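Local coordinates for protein Ta0487 (PDB 3KBQ) that is of unknown function but belongs to the CinA family and carries a probable molybdopterin-binding domain like those of molybdenum cofactor biosynthesis proteins, at residues G12-I15 with R19-N22; R41-M46 with F56-E61; E82-C87 with V147-G152; G137-V142 with K162-D167. One frame throughout, in Å; residues are numbered along the deposited sequence.

The chain is the N-terminal part of a longer CinA-family protein, and all four contacts lie within its probable molybdopterin-binding domain. Interactions 1, 2 and 3 follow one another along the chain; 3 and 4 interleave. Interactions 2, 3 and 4 share one mixed sheet, in which strands 145-150 and 137-142 are hydrogen-bonded neighbours. Interaction 1 lies at the surface beside strand 38-45, touching interaction 2 through G12 N to V45 O. Interactions 2 and 3, centres about 11 Å apart, meet through F56 and F84; 1 and 4 lie on opposite sides of the chain's centre, centres about 24 Å apart. Helices are thus tied to the central sheet, and interactions 1 and 2 also reach the second subunit.

Interaction 1: residues G12-I15 with R19-N22; sequences GNEI and RTVN
E14 and R19 join through the backbone: E14 O takes the N-H of R19 at 2.8 Å, while the N-H of T20 adds a weak second bond to the same oxygen. E14 has its CG between backbone N and carbonyl carbon (chi1 70°), which brings CG across T20, 3.7 Å from OG1. A bend at chi2 then folds the carboxylate back over the start of the helix, leaving OE2 3.7 Å from G12 CA; a side chain on G12 would run into it. I15 supplies the apolar part. Its CG2, anti to the backbone N, reaches CB of N22 at 3.9 Å, the two side chains crossing at about a right angle. CD1 points toward T20 but is modelled too close to OG1, so that detail is doubtful. One water donates to both I15 O and T20 O, each at 2.7 Å, and closes the turn. The N22 amide is gripped at both ends, ND2 by T10 OG1 and OD1 by A25 N. V21 instead packs on V21 of the second subunit. A sulfate ion, probably from the crystallisation liquor, lies near E14. This is a short helix following strand 5-11, whose E14 carbonyl holds the N-H groups of R19 and T20 as the chain turns back into the asparagine N-cap of helix 23-34.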
loop_
_atom_site.group_PDB
_atom_site.type_symbol
_atom_site.label_atom_id
_atom_site.label_comp_id
_atom_site.label_asym_id
_atom_site.label_seq_id
_atom_site.Cartn_x
_atom_site.Cartn_y
_atom_site.Cartn_z
ATOM N N GLY B 12 1.892 -2.052 9.631
ATOM C CA GLY B 12 3.090 -2.696 10.140
ATOM C C GLY B 12 4.356 -2.057 9.583
ATOM O O GLY B 12 4.625 -2.102 8.373
ATOM N N ASN B 13 5.122 -1.443 10.472
ATOM C CA ASN B 13 6.409 -0.855 10.120
ATOM C C ASN B 13 7.343 -1.808 9.388
ATOM O O ASN B 13 8.103 -1.375 8.528
ATOM C CB ASN B 13 7.134 -0.363 11.396
ATOM C CG ASN B 13 6.397 0.786 12.084
ATOM O OD1 ASN B 13 5.352 1.243 11.626
ATOM N ND2 ASN B 13 6.935 1.238 13.207
ATOM N N GLU B 14 7.311 -3.093 9.740
ATOM C CA GLU B 14 8.250 -4.031 9.134
ATOM C C GLU B 14 7.976 -4.235 7.627
ATOM O O GLU B 14 8.900 -4.495 6.867
ATOM C CB GLU B 14 8.286 -5.378 9.893
ATOM C CG GLU B 14 6.993 -6.215 9.735
ATOM C CD GLU B 14 5.759 -5.609 10.428
ATOM O OE1 GLU B 14 5.921 -4.709 11.306
ATOM O OE2 GLU B 14 4.626 -6.022 10.059
ATOM N N ILE B 15 6.705 -4.122 7.226
ATOM C CA ILE B 15 6.333 -4.179 5.814
ATOM C C ILE B 15 6.882 -2.948 5.133
ATOM O O ILE B 15 7.466 -3.069 4.074
ATOM C CB ILE B 15 4.778 -4.277 5.578
ATOM C CG1 ILE B 15 4.192 -5.506 6.295
ATOM C CG2 ILE B 15 4.417 -4.318 4.085
ATOM C CD1 ILE B 15 4.922 -6.793 6.019
ATOM N N ARG B 19 11.313 -5.355 5.716
ATOM C CA ARG B 19 11.892 -6.475 6.484
ATOM C C ARG B 19 11.113 -7.763 6.219
ATOM O O ARG B 19 11.670 -8.862 6.262
ATOM C CB ARG B 19 11.944 -6.153 7.967
ATOM C CG ARG B 19 12.769 -4.875 8.263
ATOM C CD ARG B 19 12.880 -4.615 9.809
ATOM N NE ARG B 19 13.696 -5.640 10.479
ATOM C CZ ARG B 19 14.981 -5.489 10.847
ATOM N NH1 ARG B 19 15.634 -4.347 10.631
ATOM N NH2 ARG B 19 15.635 -6.492 11.433
ATOM N N THR B 20 9.833 -7.632 5.885
ATOM C CA THR B 20 9.045 -8.770 5.419
ATOM C C THR B 20 8.277 -8.325 4.153
ATOM O O THR B 20 7.950 -7.122 3.968
ATOM C CB THR B 20 7.999 -9.208 6.486
ATOM O OG1 THR B 20 7.060 -8.161 6.624
ATOM C CG2 THR B 20 8.627 -9.438 7.862
ATOM N N VAL B 21 7.960 -9.276 3.291
ATOM C CA VAL B 21 7.199 -8.961 2.089
ATOM C C VAL B 21 5.680 -8.978 2.400
ATOM O O VAL B 21 5.217 -9.683 3.299
ATOM C CB VAL B 21 7.589 -9.910 0.892
ATOM C CG1 VAL B 21 6.910 -11.312 0.984
ATOM C CG2 VAL B 21 7.296 -9.233 -0.423
ATOM N N ASN B 22 4.894 -8.210 1.667
ATOM C CA ASN B 22 3.469 -8.162 1.969
ATOM C C ASN B 22 2.625 -9.302 1.392
ATOM O O ASN B 22 1.798 -9.088 0.491
ATOM C CB ASN B 22 2.870 -6.819 1.554
ATOM C CG ASN B 22 1.565 -6.508 2.311
ATOM O OD1 ASN B 22 0.965 -7.380 2.950
ATOM N ND2 ASN B 22 1.113 -5.280 2.203
HETATM O O HOH W 1 7.513 -5.083 2.272
#

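Interaction 2: residues R41-M46 with F56-E61; sequences RGFVVM and FRVALE
This is a buried, mainly apolar strand-on-helix contact, in which F43 and R41 of strand 38-45, outermost within this chain, lean against V58 and A59 of helix 49-62, on one face of the central sheet. The two axes run antiparallel (176°) and come within 9.6 Å of each other. F43 does most of the work. With CG anti to its carbonyl carbon (chi1 -57°), the ring stands up from the strand, and its far end enters the groove between the two helix residues: CZ lies 3.8 Å from V58 CG1, and CE2 lies 3.7 Å from A59 CB. Both methyls approach obliquely. Strand 38-45, helix 49-62 and strand 65-69 form a beta-alpha-beta crossover that passes over strand 5-11, as in Rossmann-like folds, and F43 packs between A55 of the helix and I9 of strand 5-11. Were F43 cut back to an alanine, a gap would probably open between sheet and helix, and the A59 methyl and one side of V58 would lose the ring they rest on. R41 runs extended from CG to NE alongside this ring, and its guanidinium meets V58 edge-on, NH1 being 3.4 Å from CG1. The charge itself is answered across the dimer, where NE forms a salt bridge with E51 of the second subunit, W54 of that subunit makes a cation-pi contact with the same group, and R41, G42 and V44 pair antiparallel with one of its strands, so the sheet continues through the interface.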
loop_
_atom_site.group_PDB
_atom_site.type_symbol
_atom_site.label_atom_id
_atom_site.label_comp_id
_atom_site.label_asym_id
_atom_site.label_seq_id
_atom_site.Cartn_x
_atom_site.Cartn_y
_atom_site.Cartn_z
ATOM N N ARG B 41 -7.537 0.190 -4.314
ATOM C CA ARG B 41 -6.307 0.782 -3.767
ATOM C C ARG B 41 -5.823 -0.090 -2.644
ATOM O O ARG B 41 -6.655 -0.717 -1.938
ATOM C CB ARG B 41 -6.552 2.192 -3.204
ATOM C CG ARG B 41 -6.879 3.232 -4.276
ATOM C CD ARG B 41 -6.992 4.586 -3.636
ATOM N NE ARG B 41 -7.424 5.547 -4.624
ATOM C CZ ARG B 41 -7.744 6.806 -4.337
ATOM N NH1 ARG B 41 -7.629 7.246 -3.079
ATOM N NH2 ARG B 41 -8.148 7.624 -5.308
ATOM N N GLY B 42 -4.496 -0.096 -2.446
ATOM C CA GLY B 42 -3.837 -0.794 -1.317
ATOM C C GLY B 42 -3.093 0.282 -0.531
ATOM O O GLY B 42 -2.563 1.260 -1.118
ATOM N N PHE B 43 -3.116 0.179 0.790
ATOM C CA PHE B 43 -2.448 1.160 1.649
ATOM C C PHE B 43 -1.548 0.385 2.592
ATOM O O PHE B 43 -1.940 -0.675 3.110
ATOM C CB PHE B 43 -3.475 1.910 2.504
ATOM C CG PHE B 43 -4.532 2.596 1.717
ATOM C CD1 PHE B 43 -4.383 3.915 1.376
ATOM C CD2 PHE B 43 -5.700 1.892 1.323
ATOM C CE1 PHE B 43 -5.399 4.577 0.625
ATOM C CE2 PHE B 43 -6.687 2.500 0.611
ATOM C CZ PHE B 43 -6.548 3.873 0.243
ATOM N N VAL B 44 -0.350 0.888 2.801
ATOM C CA VAL B 44 0.518 0.340 3.835
ATOM C C VAL B 44 0.871 1.497 4.739
ATOM O O VAL B 44 1.374 2.538 4.304
ATOM C CB VAL B 44 1.786 -0.325 3.274
ATOM C CG1 VAL B 44 2.528 -1.053 4.410
ATOM C CG2 VAL B 44 1.416 -1.319 2.133
ATOM N N VAL B 45 0.616 1.299 6.021
ATOM C CA VAL B 45 0.865 2.340 6.971
ATOM C C VAL B 45 1.595 1.817 8.216
ATOM O O VAL B 45 1.573 0.634 8.513
ATOM C CB VAL B 45 -0.428 3.056 7.402
ATOM C CG1 VAL B 45 -1.054 3.830 6.179
ATOM C CG2 VAL B 45 -1.423 2.072 8.118
ATOM N N MET B 46 2.206 2.749 8.931
ATOM C CA MET B 46 2.927 2.477 10.185
ATOM C C MET B 46 1.961 2.193 11.313
ATOM O O MET B 46 0.758 2.561 11.248
ATOM C CB MET B 46 3.753 3.737 10.590
ATOM C CG MET B 46 4.981 4.011 9.641
ATOM S SD MET B 46 6.019 5.486 10.091
ATOM C CE MET B 46 4.792 6.670 10.086
ATOM N N PHE B 56 -7.919 4.189 6.657
ATOM C CA PHE B 56 -9.318 3.737 6.700
ATOM C C PHE B 56 -10.232 4.772 6.057
ATOM O O PHE B 56 -11.122 4.414 5.311
ATOM C CB PHE B 56 -9.817 3.426 8.152
ATOM C CG PHE B 56 -9.445 2.046 8.650
ATOM C CD1 PHE B 56 -10.046 0.901 8.119
ATOM C CD2 PHE B 56 -8.485 1.892 9.659
ATOM C CE1 PHE B 56 -9.687 -0.353 8.549
ATOM C CE2 PHE B 56 -8.127 0.612 10.121
ATOM C CZ PHE B 56 -8.728 -0.513 9.578
ATOM N N ARG B 57 -10.036 6.049 6.359
ATOM C CA ARG B 57 -10.882 7.086 5.770
ATOM C C ARG B 57 -10.805 7.169 4.234
ATOM O O ARG B 57 -11.824 7.196 3.535
ATOM C CB ARG B 57 -10.542 8.462 6.369
ATOM C CG ARG B 57 -10.872 8.598 7.874
ATOM C CD ARG B 57 -12.269 8.053 8.165
ATOM N NE ARG B 57 -13.310 8.769 7.422
ATOM C CZ ARG B 57 -14.096 9.680 7.974
ATOM N NH1 ARG B 57 -13.916 9.984 9.254
ATOM N NH2 ARG B 57 -15.061 10.287 7.256
ATOM N N VAL B 58 -9.595 7.234 3.717
ATOM C CA VAL B 58 -9.434 7.138 2.269
ATOM C C VAL B 58 -10.013 5.835 1.673
ATOM O O VAL B 58 -10.752 5.911 0.678
ATOM C CB VAL B 58 -7.997 7.373 1.833
ATOM C CG1 VAL B 58 -7.923 7.428 0.341
ATOM C CG2 VAL B 58 -7.577 8.769 2.374
ATOM N N ALA B 59 -9.702 4.687 2.281
ATOM C CA ALA B 59 -10.232 3.442 1.781
ATOM C C ALA B 59 -11.756 3.509 1.689
ATOM O O ALA B 59 -12.362 3.082 0.671
ATOM C CB ALA B 59 -9.730 2.213 2.658
ATOM N N LEU B 60 -12.375 4.104 2.703
ATOM C CA LEU B 60 -13.843 4.142 2.778
ATOM C C LEU B 60 -14.412 5.119 1.753
ATOM O O LEU B 60 -15.524 4.908 1.212
ATOM C CB LEU B 60 -14.293 4.510 4.191
ATOM C CG LEU B 60 -14.269 3.416 5.260
ATOM C CD1 LEU B 60 -14.432 4.040 6.714
ATOM C CD2 LEU B 60 -15.394 2.353 5.027
ATOM N N GLU B 61 -13.640 6.156 1.434
ATOM C CA GLU B 61 -14.056 7.121 0.419
ATOM C C GLU B 61 -14.147 6.433 -0.969
ATOM O O GLU B 61 -14.968 6.781 -1.771
ATOM C CB GLU B 61 -13.017 8.230 0.382
ATOM C CG GLU B 61 -13.161 9.222 -0.703
ATOM C CD GLU B 61 -12.053 10.316 -0.603
ATOM O OE1 GLU B 61 -11.324 10.412 0.432
ATOM O OE2 GLU B 61 -11.909 11.071 -1.592
#

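Interaction 3: residues E82-C87 with V147-G152; sequences EGFAKC and VIILPG
V147 and I149 of strand 145-150 share one partner, F84 of helix 80-87, in the interior of an alpha/beta sandwich whose mixed sheet has helices on both faces. The F84 ring swings out from its helix with CG anti to N (chi1 177°), which carries it toward the strand. V147 comes first, its side chain arriving from the direction opposite to that of F84, with CG1 oblique to the ring. CG1 lies 3.9 Å and CG2 4.0 Å from CE1, so the fork of the valine straddles one ring corner. I148, next, faces the other side of the sheet, toward I139 and M164, and L150, two residues on, turns the same way, the alternation of a strand covered on both sides. The ring is hemmed in further by F56, which meets it edge-to-face, and by C140 and V142 of strand 137-142. Between I148 and L150, I149 returns to the helix side and makes the more intimate contact. Its CG1 is anti to the carbonyl carbon (chi1 -63°) and the chain stays extended (chi2 170°), which carries CD1 over one face of the F84 ring. This is a CH-pi contact, with CD1 4.0 Å from the ring centroid and 25° off the normal. The methyl is displaced toward the root of the ring, where its closest carbons are CD2 of F84 at 3.8 Å and CG of F84 at 3.7 Å.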
loop_
_atom_site.group_PDB
_atom_site.type_symbol
_atom_site.label_atom_id
_atom_site.label_comp_id
_atom_site.label_asym_id
_atom_site.label_seq_id
_atom_site.Cartn_x
_atom_site.Cartn_y
_atom_site.Cartn_z
ATOM N N GLU B 82 -7.910 0.891 17.703
ATOM C CA GLU B 82 -8.016 2.238 18.234
ATOM C C GLU B 82 -7.936 3.279 17.106
ATOM O O GLU B 82 -8.653 4.281 17.122
ATOM C CB GLU B 82 -6.914 2.486 19.275
ATOM C CG GLU B 82 -7.069 3.824 20.029
ATOM C CD GLU B 82 -6.007 4.041 21.124
ATOM O OE1 GLU B 82 -5.153 3.145 21.387
ATOM O OE2 GLU B 82 -6.011 5.134 21.700
ATOM N N GLY B 83 -7.008 3.087 16.170
ATOM C CA GLY B 83 -6.926 3.999 15.013
ATOM C C GLY B 83 -8.233 4.027 14.228
ATOM O O GLY B 83 -8.670 5.082 13.795
ATOM N N PHE B 84 -8.820 2.854 14.012
ATOM C CA PHE B 84 -10.114 2.747 13.352
ATOM C C PHE B 84 -11.233 3.461 14.125
ATOM O O PHE B 84 -11.966 4.228 13.527
ATOM C CB PHE B 84 -10.540 1.304 13.116
ATOM C CG PHE B 84 -11.908 1.192 12.508
ATOM C CD1 PHE B 84 -12.102 1.531 11.163
ATOM C CD2 PHE B 84 -13.002 0.792 13.268
ATOM C CE1 PHE B 84 -13.392 1.457 10.570
ATOM C CE2 PHE B 84 -14.307 0.717 12.681
ATOM C CZ PHE B 84 -14.477 1.040 11.327
ATOM N N ALA B 85 -11.351 3.210 15.427
ATOM C CA ALA B 85 -12.333 3.927 16.293
ATOM C C ALA B 85 -12.236 5.445 16.194
ATOM O O ALA B 85 -13.254 6.146 16.062
ATOM C CB ALA B 85 -12.144 3.539 17.749
ATOM N N LYS B 86 -11.002 5.938 16.269
ATOM C CA LYS B 86 -10.738 7.372 16.267
ATOM C C LYS B 86 -11.191 7.919 14.944
ATOM O O LYS B 86 -11.829 8.959 14.858
ATOM C CB LYS B 86 -9.235 7.628 16.432
ATOM C CG LYS B 86 -8.864 9.086 16.515
ATOM C CD LYS B 86 -7.328 9.250 16.369
ATOM C CE LYS B 86 -6.936 10.651 16.783
ATOM N NZ LYS B 86 -5.742 10.554 17.632
ATOM N N CYS B 87 -10.894 7.199 13.879
ATOM C CA CYS B 87 -11.192 7.779 12.603
ATOM C C CYS B 87 -12.697 7.775 12.270
ATOM O O CYS B 87 -13.124 8.566 11.453
ATOM C CB CYS B 87 -10.343 7.178 11.518
ATOM S SG CYS B 87 -11.080 5.699 10.786
ATOM N N VAL B 147 -16.287 -3.134 6.988
ATOM C CA VAL B 147 -14.872 -3.036 7.280
ATOM C C VAL B 147 -14.535 -4.310 8.048
ATOM O O VAL B 147 -15.193 -4.639 9.040
ATOM C CB VAL B 147 -14.529 -1.820 8.125
ATOM C CG1 VAL B 147 -13.025 -1.774 8.386
ATOM C CG2 VAL B 147 -14.923 -0.514 7.416
ATOM N N ILE B 148 -13.581 -5.061 7.541
ATOM C CA ILE B 148 -13.112 -6.301 8.195
ATOM C C ILE B 148 -11.680 -6.046 8.678
ATOM O O ILE B 148 -10.796 -5.712 7.869
ATOM C CB ILE B 148 -13.085 -7.473 7.186
ATOM C CG1 ILE B 148 -14.489 -7.745 6.613
ATOM C CG2 ILE B 148 -12.511 -8.740 7.814
ATOM C CD1 ILE B 148 -15.247 -8.742 7.421
ATOM N N ILE B 149 -11.441 -6.205 9.975
ATOM C CA ILE B 149 -10.142 -5.852 10.567
ATOM C C ILE B 149 -9.558 -7.162 11.102
ATOM O O ILE B 149 -10.196 -7.810 11.956
ATOM C CB ILE B 149 -10.337 -4.772 11.668
ATOM C CG1 ILE B 149 -10.898 -3.478 11.057
ATOM C CG2 ILE B 149 -9.002 -4.479 12.466
ATOM C CD1 ILE B 149 -11.345 -2.452 12.159
ATOM N N LEU B 150 -8.393 -7.559 10.569
ATOM C CA LEU B 150 -7.833 -8.906 10.771
ATOM C C LEU B 150 -6.458 -8.821 11.409
ATOM O O LEU B 150 -5.808 -7.780 11.291
ATOM C CB LEU B 150 -7.716 -9.630 9.438
ATOM C CG LEU B 150 -9.018 -9.804 8.635
ATOM C CD1 LEU B 150 -8.773 -10.441 7.259
ATOM C CD2 LEU B 150 -9.936 -10.628 9.495
ATOM N N PRO B 151 -6.029 -9.889 12.113
ATOM C CA PRO B 151 -4.641 -9.996 12.632
ATOM C C PRO B 151 -3.667 -10.060 11.489
ATOM O O PRO B 151 -4.043 -10.407 10.355
ATOM C CB PRO B 151 -4.603 -11.356 13.328
ATOM C CG PRO B 151 -6.053 -11.686 13.653
ATOM C CD PRO B 151 -6.871 -11.010 12.552
ATOM N N GLY B 152 -2.409 -9.762 11.781
ATOM C CA GLY B 152 -1.396 -9.741 10.700
ATOM C C GLY B 152 -0.728 -11.107 10.555
ATOM O O GLY B 152 -0.044 -11.374 9.574
#

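Interaction 4: residues G137-V142 with K162-D167; sequences GLICAV and KAMEKD
The flat group bordering this contact, the carboxylate of D167, meets I139 only loosely, its OD1 lying 4.5 Å from CG2 of the isoleucine. That oxygen has its real partner outside the two segments, a salt bridge to K146, so the acid sits at the margin of the contact and contributes little to its apolar centre. The centre is I139 against M164, two side chains that reach toward each other tip to tip from strand and turn. M164 is bent at chi2 and chi3 (-47° and -64°), which curls the thioether so that sulfur and methyl both face the isoleucine. Its SD lies 3.7 Å from I139 CD1, and CE lies 4.0 Å from CG2. The closer approaches of CE to CG1 and CD1 are shorter than carbons normally allow, so the detail of this interlock is doubtful, although the pairing of the two side chains is clear. I148 of the adjacent strand and I128 of the outer strand pack on both residues and complete the apolar patch. A glycine at I139 would probably open a gap at the sulfur and methyl of M164, leaving I148 and I128 to hold it. The backbone of M164 stands between helices 154-163 and 165-168, where D167 N bonds back to M164 O at 2.9 Å. On the same strand C140 points to the other face and forms a disulfide with C125. The contact thus joins strand 137-142 to the turn between the two helices, on one face of the mixed sheet of an alpha/beta sandwich.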
loop_
_atom_site.group_PDB
_atom_site.type_symbol
_atom_site.label_atom_id
_atom_site.label_comp_id
_atom_site.label_asym_id
_atom_site.label_seq_id
_atom_site.Cartn_x
_atom_site.Cartn_y
_atom_site.Cartn_z
ATOM N N GLY B 137 -10.890 -10.971 15.332
ATOM C CA GLY B 137 -11.109 -10.057 14.218
ATOM C C GLY B 137 -12.310 -9.178 14.534
ATOM O O GLY B 137 -13.016 -9.400 15.528
ATOM N N LEU B 138 -12.548 -8.171 13.697
ATOM C CA LEU B 138 -13.732 -7.317 13.821
ATOM C C LEU B 138 -14.401 -7.164 12.470
ATOM O O LEU B 138 -13.701 -7.031 11.462
ATOM C CB LEU B 138 -13.357 -5.936 14.371
ATOM C CG LEU B 138 -12.709 -5.820 15.769
ATOM C CD1 LEU B 138 -12.515 -4.346 16.156
ATOM C CD2 LEU B 138 -13.544 -6.506 16.809
ATOM N N ILE B 139 -15.736 -7.201 12.436
ATOM C CA ILE B 139 -16.499 -6.778 11.260
ATOM C C ILE B 139 -17.255 -5.572 11.747
ATOM O O ILE B 139 -17.886 -5.622 12.811
ATOM C CB ILE B 139 -17.618 -7.750 10.818
ATOM C CG1 ILE B 139 -17.194 -9.197 10.966
ATOM C CG2 ILE B 139 -18.153 -7.445 9.378
ATOM C CD1 ILE B 139 -18.310 -10.080 11.618
ATOM N N CYS B 140 -17.207 -4.506 10.954
ATOM C CA CYS B 140 -17.780 -3.251 11.332
ATOM C C CYS B 140 -18.665 -2.803 10.195
ATOM O O CYS B 140 -18.428 -3.166 9.008
ATOM C CB CYS B 140 -16.656 -2.247 11.570
ATOM S SG CYS B 140 -15.324 -2.987 12.606
ATOM N N ALA B 141 -19.691 -2.038 10.531
ATOM C CA ALA B 141 -20.477 -1.381 9.465
ATOM C C ALA B 141 -20.328 0.139 9.649
ATOM O O ALA B 141 -20.419 0.656 10.770
ATOM C CB ALA B 141 -21.931 -1.805 9.533
ATOM N N VAL B 142 -20.031 0.830 8.565
ATOM C CA VAL B 142 -19.954 2.282 8.558
ATOM C C VAL B 142 -20.955 2.699 7.478
ATOM O O VAL B 142 -20.687 2.536 6.277
ATOM C CB VAL B 142 -18.512 2.780 8.204
ATOM C CG1 VAL B 142 -18.420 4.325 8.314
ATOM C CG2 VAL B 142 -17.480 2.141 9.093
ATOM N N LYS B 162 -11.599 -16.410 5.617
ATOM C CA LYS B 162 -12.413 -17.547 5.172
ATOM C C LYS B 162 -13.706 -17.778 5.971
ATOM O O LYS B 162 -14.743 -18.033 5.380
ATOM C CB LYS B 162 -11.555 -18.813 4.996
ATOM C CG LYS B 162 -10.845 -18.754 3.626
ATOM C CD LYS B 162 -9.829 -19.855 3.333
ATOM C CE LYS B 162 -8.439 -19.459 3.802
ATOM N NZ LYS B 162 -8.266 -19.856 5.225
ATOM N N ALA B 163 -13.656 -17.633 7.284
ATOM C CA ALA B 163 -14.844 -17.677 8.142
ATOM C C ALA B 163 -15.870 -16.540 7.886
ATOM O O ALA B 163 -17.047 -16.671 8.241
ATOM C CB ALA B 163 -14.430 -17.687 9.600
ATOM N N MET B 164 -15.401 -15.430 7.306
ATOM C CA MET B 164 -16.221 -14.247 6.988
ATOM C C MET B 164 -16.785 -14.271 5.562
ATOM O O MET B 164 -17.403 -13.298 5.134
ATOM C CB MET B 164 -15.378 -12.961 7.120
ATOM C CG MET B 164 -15.090 -12.510 8.553
ATOM S SD MET B 164 -16.631 -12.561 9.528
ATOM C CE MET B 164 -17.565 -11.316 8.645
ATOM N N GLU B 165 -16.566 -15.361 4.823
ATOM C CA GLU B 165 -16.822 -15.351 3.378
ATOM C C GLU B 165 -18.292 -15.109 3.045
ATOM O O GLU B 165 -18.617 -14.522 2.006
ATOM C CB GLU B 165 -16.337 -16.637 2.731
ATOM C CG GLU B 165 -16.502 -16.693 1.235
ATOM C CD GLU B 165 -15.900 -17.960 0.657
ATOM O OE1 GLU B 165 -15.029 -18.564 1.325
ATOM O OE2 GLU B 165 -16.292 -18.361 -0.465
ATOM N N LYS B 166 -19.173 -15.557 3.930
ATOM C CA LYS B 166 -20.606 -15.321 3.758
ATOM C C LYS B 166 -21.010 -13.858 3.954
ATOM O O LYS B 166 -21.999 -13.423 3.380
ATOM C CB LYS B 166 -21.413 -16.274 4.622
ATOM C CG LYS B 166 -21.357 -17.685 4.067
ATOM C CD LYS B 166 -21.474 -18.740 5.160
ATOM C CE LYS B 166 -21.314 -20.141 4.582
ATOM N NZ LYS B 166 -22.049 -21.147 5.407
ATOM N N ASP B 167 -20.223 -13.096 4.719
ATOM C CA ASP B 167 -20.400 -11.635 4.805
ATOM C C ASP B 167 -19.924 -10.877 3.574
ATOM O O ASP B 167 -20.268 -9.701 3.374
ATOM C CB ASP B 167 -19.665 -11.068 6.020
ATOM C CG ASP B 167 -20.580 -10.891 7.218
ATOM O OD1 ASP B 167 -21.287 -9.846 7.291
ATOM O OD2 ASP B 167 -20.582 -11.795 8.091
#